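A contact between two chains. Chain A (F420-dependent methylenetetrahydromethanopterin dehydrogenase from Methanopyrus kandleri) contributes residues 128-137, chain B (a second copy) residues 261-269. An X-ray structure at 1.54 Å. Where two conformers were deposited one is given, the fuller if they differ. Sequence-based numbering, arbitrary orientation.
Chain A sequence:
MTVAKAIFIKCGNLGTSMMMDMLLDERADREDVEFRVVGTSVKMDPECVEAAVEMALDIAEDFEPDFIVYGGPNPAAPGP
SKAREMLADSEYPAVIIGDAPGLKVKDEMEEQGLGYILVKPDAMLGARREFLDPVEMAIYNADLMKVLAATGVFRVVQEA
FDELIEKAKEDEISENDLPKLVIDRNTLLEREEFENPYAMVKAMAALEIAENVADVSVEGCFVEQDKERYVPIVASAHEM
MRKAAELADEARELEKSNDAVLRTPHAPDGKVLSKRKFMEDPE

Chain A (128-137) RREFLDPVEM
Chain B, residues 261-269: VLRTPHAPD

The one salt bridge between the two stretches joins Glu A136 to Arg B263. Arg B263 leaves its backbone sideways, but with chi1 m (-56°), chi2 and chi3 t and chi4 at -88° its extended chain carries the guanidinium to chain A. There Arg B263 NH2 donates twice: to Glu A136 OE2 at 3.1 Å, near the guanidinium plane, and to the carbonyl oxygen of Phe A131, NH2 to O 3.0 Å, with a more bent N-H...O angle of 140°. Glu A136, in the first turn of the helix, meets it with chi1 t, chi2 p (65°) and chi3 -133°. Water 2 closes a second path, accepting from Arg B263 NH1 at 2.8 Å and donating to Glu A136 OE2 at 3.2 Å. Arginine suits this buried site because one planar group can satisfy a carboxylate and a backbone carbonyl while offering a flat face for packing; over that face lies Phe A131, its CE1 3.5 Å from Arg B263 NH2. Phe A131 (chi1 t, chi2 70°) points its CA-to-CB bond away from chain B, yet its ring reaches back.

Asp A133 joins helix capping to chain recognition. It is the N-cap, with phi/psi -106/179, before a helix that starts at Pro A134 and runs beyond the stretch. Its CB points toward chain B, and chi1 p (72°) with chi2 -29° divides the carboxylate: Asp A133 OD1 accepts from Glu A136 N at 3.0 Å, while Asp A133 OD2 accepts from Thr B264 N at 2.9 Å, nearly straight at 167°. Aspartate is short enough to cap its own helix and still spare an oxygen for the partner. Water 1 sits between the stretches, its O 2.9 Å from Asp A133 OD1 and 2.8 Å from Leu B262 O.

Chain B has no regular secondary structure here. Residues 263 to 267 are mostly extended, phi/psi running -131/133, -132/71, -78/157, -88/141 and -84/169, before Pro B268 turns to -60/-30. The register is set where Asp A133 CA lies 4.1 Å from Pro B265 CA. In chain A, Arg A128 O accepts from Phe A131 N (3.0 Å) and Leu A132 N (2.8 Å), a tight turn leading to the cap.

Farther along, Arg A129 extends with chi1 and chi2 t, then bends with chi3 m (-71°) and chi4 94°, so that Arg A129 NE donates to His B266 O at 3.0 Å. Pro B268 covers one guanidinium face, its CG 3.1 Å from Arg A129 NH1.

Proline rings pack against the neighbouring side chains and backbone. Asp A133 CB lies 4.0 Å from Pro B265 CB, and Arg A129 O is 3.5 Å from Pro B265 CG. Pro A134 suits the first helical turn, where its lack of an amide hydrogen costs no helical bond; its CD lies 3.5 Å from Thr B264 O and its CG 4.0 Å from His B266 CE1. The His B266 side chain has chi1 m and chi2 99°. Together the stretches bury 565 Å².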

# COMPACT_ATOMS: atom_id res chain seq x y z
N ARG A 128 -16.09 23.49 7.20
CA ARG A 128 -17.46 23.47 7.71
C ARG A 128 -17.37 22.87 9.10
O ARG A 128 -16.70 21.85 9.31
CB ARG A 128 -18.36 22.60 6.85
CG ARG A 128 -18.79 23.26 5.55
CD ARG A 128 -19.83 24.37 5.84
NE ARG A 128 -20.55 24.74 4.63
CZ ARG A 128 -21.61 25.55 4.64
NH1 ARG A 128 -22.23 25.85 3.50
NH2 ARG A 128 -22.03 26.06 5.78
N ARG A 129 -18.06 23.47 10.07
CA ARG A 129 -18.04 22.99 11.45
C ARG A 129 -18.38 21.50 11.66
O ARG A 129 -17.86 20.84 12.58
CB ARG A 129 -18.97 23.88 12.33
CG ARG A 129 -18.99 23.50 13.78
CD ARG A 129 -19.81 24.48 14.65
NE ARG A 129 -19.14 25.77 14.79
CZ ARG A 129 -19.36 26.82 14.01
NH1 ARG A 129 -18.69 27.95 14.22
NH2 ARG A 129 -20.26 26.76 13.04
N GLU A 130 -19.25 20.95 10.83
CA GLU A 130 -19.65 19.56 10.95
C GLU A 130 -18.55 18.56 10.59
O GLU A 130 -18.67 17.40 10.88
CB GLU A 130 -20.85 19.26 10.05
CG GLU A 130 -22.11 20.09 10.35
CD GLU A 130 -22.21 21.40 9.57
OE1 GLU A 130 -23.36 21.86 9.34
OE2 GLU A 130 -21.17 22.00 9.18
N PHE A 131 -17.48 19.06 9.98
CA PHE A 131 -16.41 18.19 9.50
C PHE A 131 -15.05 18.61 10.00
O PHE A 131 -14.25 17.77 10.47
CB PHE A 131 -16.38 18.24 7.97
CG PHE A 131 -15.23 17.49 7.36
CD1 PHE A 131 -15.21 16.11 7.39
CD2 PHE A 131 -14.17 18.17 6.75
CE1 PHE A 131 -14.14 15.36 6.83
CE2 PHE A 131 -13.10 17.43 6.19
CZ PHE A 131 -13.10 16.05 6.23
N LEU A 132 -14.77 19.90 9.92
CA LEU A 132 -13.44 20.37 10.32
C LEU A 132 -13.25 20.71 11.79
O LEU A 132 -13.62 21.82 12.22
CB LEU A 132 -13.04 21.57 9.48
CG LEU A 132 -11.54 21.90 9.61
CD1 LEU A 132 -10.78 20.99 8.64
CD2 LEU A 132 -11.26 23.35 9.35
N ASP A 133 -12.66 19.80 12.56
CA ASP A 133 -12.33 20.10 13.96
C ASP A 133 -10.79 20.29 13.97
O ASP A 133 -10.18 20.19 12.90
CB ASP A 133 -12.78 19.00 14.93
CG ASP A 133 -11.94 17.72 14.85
OD1 ASP A 133 -11.40 17.42 13.76
OD2 ASP A 133 -11.85 17.02 15.87
N PRO A 134 -10.18 20.61 15.12
CA PRO A 134 -8.72 20.81 15.18
C PRO A 134 -7.90 19.65 14.61
O PRO A 134 -6.95 19.87 13.82
CB PRO A 134 -8.46 21.06 16.66
CG PRO A 134 -9.76 21.83 17.07
CD PRO A 134 -10.82 20.98 16.41
N VAL A 135 -8.25 18.42 14.97
CA VAL A 135 -7.52 17.26 14.46
C VAL A 135 -7.59 17.16 12.95
O VAL A 135 -6.58 16.93 12.29
CB VAL A 135 -7.99 15.96 15.15
CG1 VAL A 135 -7.55 14.71 14.37
CG2 VAL A 135 -7.41 15.95 16.53
N GLU A 136 -8.79 17.29 12.36
CA GLU A 136 -8.92 17.18 10.91
C GLU A 136 -8.14 18.31 10.22
O GLU A 136 -7.54 18.10 9.16
CB GLU A 136 -10.41 17.26 10.47
CG GLU A 136 -10.62 17.10 8.97
CD GLU A 136 -10.24 15.73 8.44
OE1 GLU A 136 -9.54 15.65 7.40
OE2 GLU A 136 -10.64 14.71 9.04
N MSE A 137 -8.13 19.51 10.82
CA MSE A 137 -7.39 20.66 10.26
C MSE A 137 -5.87 20.39 10.27
O MSE A 137 -5.14 20.86 9.40
CB MSE A 137 -7.65 21.93 11.07
CG MSE A 137 -6.68 23.04 10.72
SE MSE A 137 -6.57 24.43 12.04
CE MSE A 137 -5.53 23.54 13.41
N VAL B 261 -15.29 8.23 13.50
CA VAL B 261 -14.23 9.24 13.65
C VAL B 261 -14.64 10.37 14.62
O VAL B 261 -15.53 11.18 14.31
CB VAL B 261 -13.85 9.87 12.29
CG1 VAL B 261 -12.67 10.88 12.53
CG2 VAL B 261 -13.45 8.82 11.25
N LEU B 262 -13.98 10.47 15.77
CA LEU B 262 -14.29 11.52 16.72
C LEU B 262 -13.93 12.90 16.16
O LEU B 262 -12.81 13.11 15.63
CB LEU B 262 -13.51 11.32 18.02
CG LEU B 262 -13.71 12.38 19.11
CD1 LEU B 262 -15.18 12.31 19.59
CD2 LEU B 262 -12.79 12.06 20.30
N ARG B 263 -14.88 13.84 16.25
CA ARG B 263 -14.62 15.21 15.86
C ARG B 263 -15.11 16.10 17.01
O ARG B 263 -16.22 15.88 17.54
CB ARG B 263 -15.31 15.58 14.56
CG ARG B 263 -14.96 14.68 13.41
CD ARG B 263 -15.66 15.09 12.08
NE ARG B 263 -15.40 14.02 11.13
CZ ARG B 263 -14.33 13.92 10.33
NH1 ARG B 263 -14.20 12.84 9.57
NH2 ARG B 263 -13.47 14.92 10.22
N THR B 264 -14.29 17.06 17.42
CA THR B 264 -14.62 17.95 18.54
C THR B 264 -14.36 19.39 18.15
O THR B 264 -13.42 20.03 18.62
CB THR B 264 -13.81 17.59 19.83
OG1 THR B 264 -12.38 17.62 19.57
CG2 THR B 264 -14.21 16.22 20.33
N PRO B 265 -15.22 19.94 17.26
CA PRO B 265 -15.10 21.32 16.79
C PRO B 265 -15.60 22.33 17.79
O PRO B 265 -16.40 21.99 18.68
CB PRO B 265 -15.95 21.34 15.53
CG PRO B 265 -17.10 20.41 15.94
CD PRO B 265 -16.38 19.26 16.64
N HIS B 266 -15.11 23.55 17.66
CA HIS B 266 -15.57 24.65 18.51
C HIS B 266 -16.80 25.33 17.91
O HIS B 266 -16.89 25.50 16.70
CB HIS B 266 -14.47 25.72 18.63
CG HIS B 266 -13.28 25.26 19.40
ND1 HIS B 266 -12.13 24.81 18.78
CD2 HIS B 266 -13.05 25.15 20.73
CE1 HIS B 266 -11.25 24.46 19.69
NE2 HIS B 266 -11.78 24.65 20.89
N ALA B 267 -17.75 25.70 18.77
CA ALA B 267 -18.92 26.48 18.34
C ALA B 267 -18.41 27.93 18.35
O ALA B 267 -17.33 28.22 18.86
CB ALA B 267 -20.07 26.33 19.36
N PRO B 268 -19.18 28.88 17.78
CA PRO B 268 -18.76 30.29 17.75
C PRO B 268 -18.54 30.90 19.13
O PRO B 268 -17.72 31.81 19.29
CB PRO B 268 -19.90 30.96 16.99
CG PRO B 268 -20.32 29.90 16.04
CD PRO B 268 -20.36 28.67 16.92
N ASP B 269 -19.28 30.40 20.12
CA ASP B 269 -19.15 30.89 21.48
C ASP B 269 -18.04 30.18 22.24
O ASP B 269 -17.83 30.40 23.43
CB ASP B 269 -20.52 30.79 22.20
CG ASP B 269 -20.87 29.38 22.67
OD1 ASP B 269 -20.22 28.40 22.24
OD2 ASP B 269 -21.82 29.24 23.47
O HOH W 1 -11.18 14.57 13.81
O HOH W 2 -12.28 12.41 7.51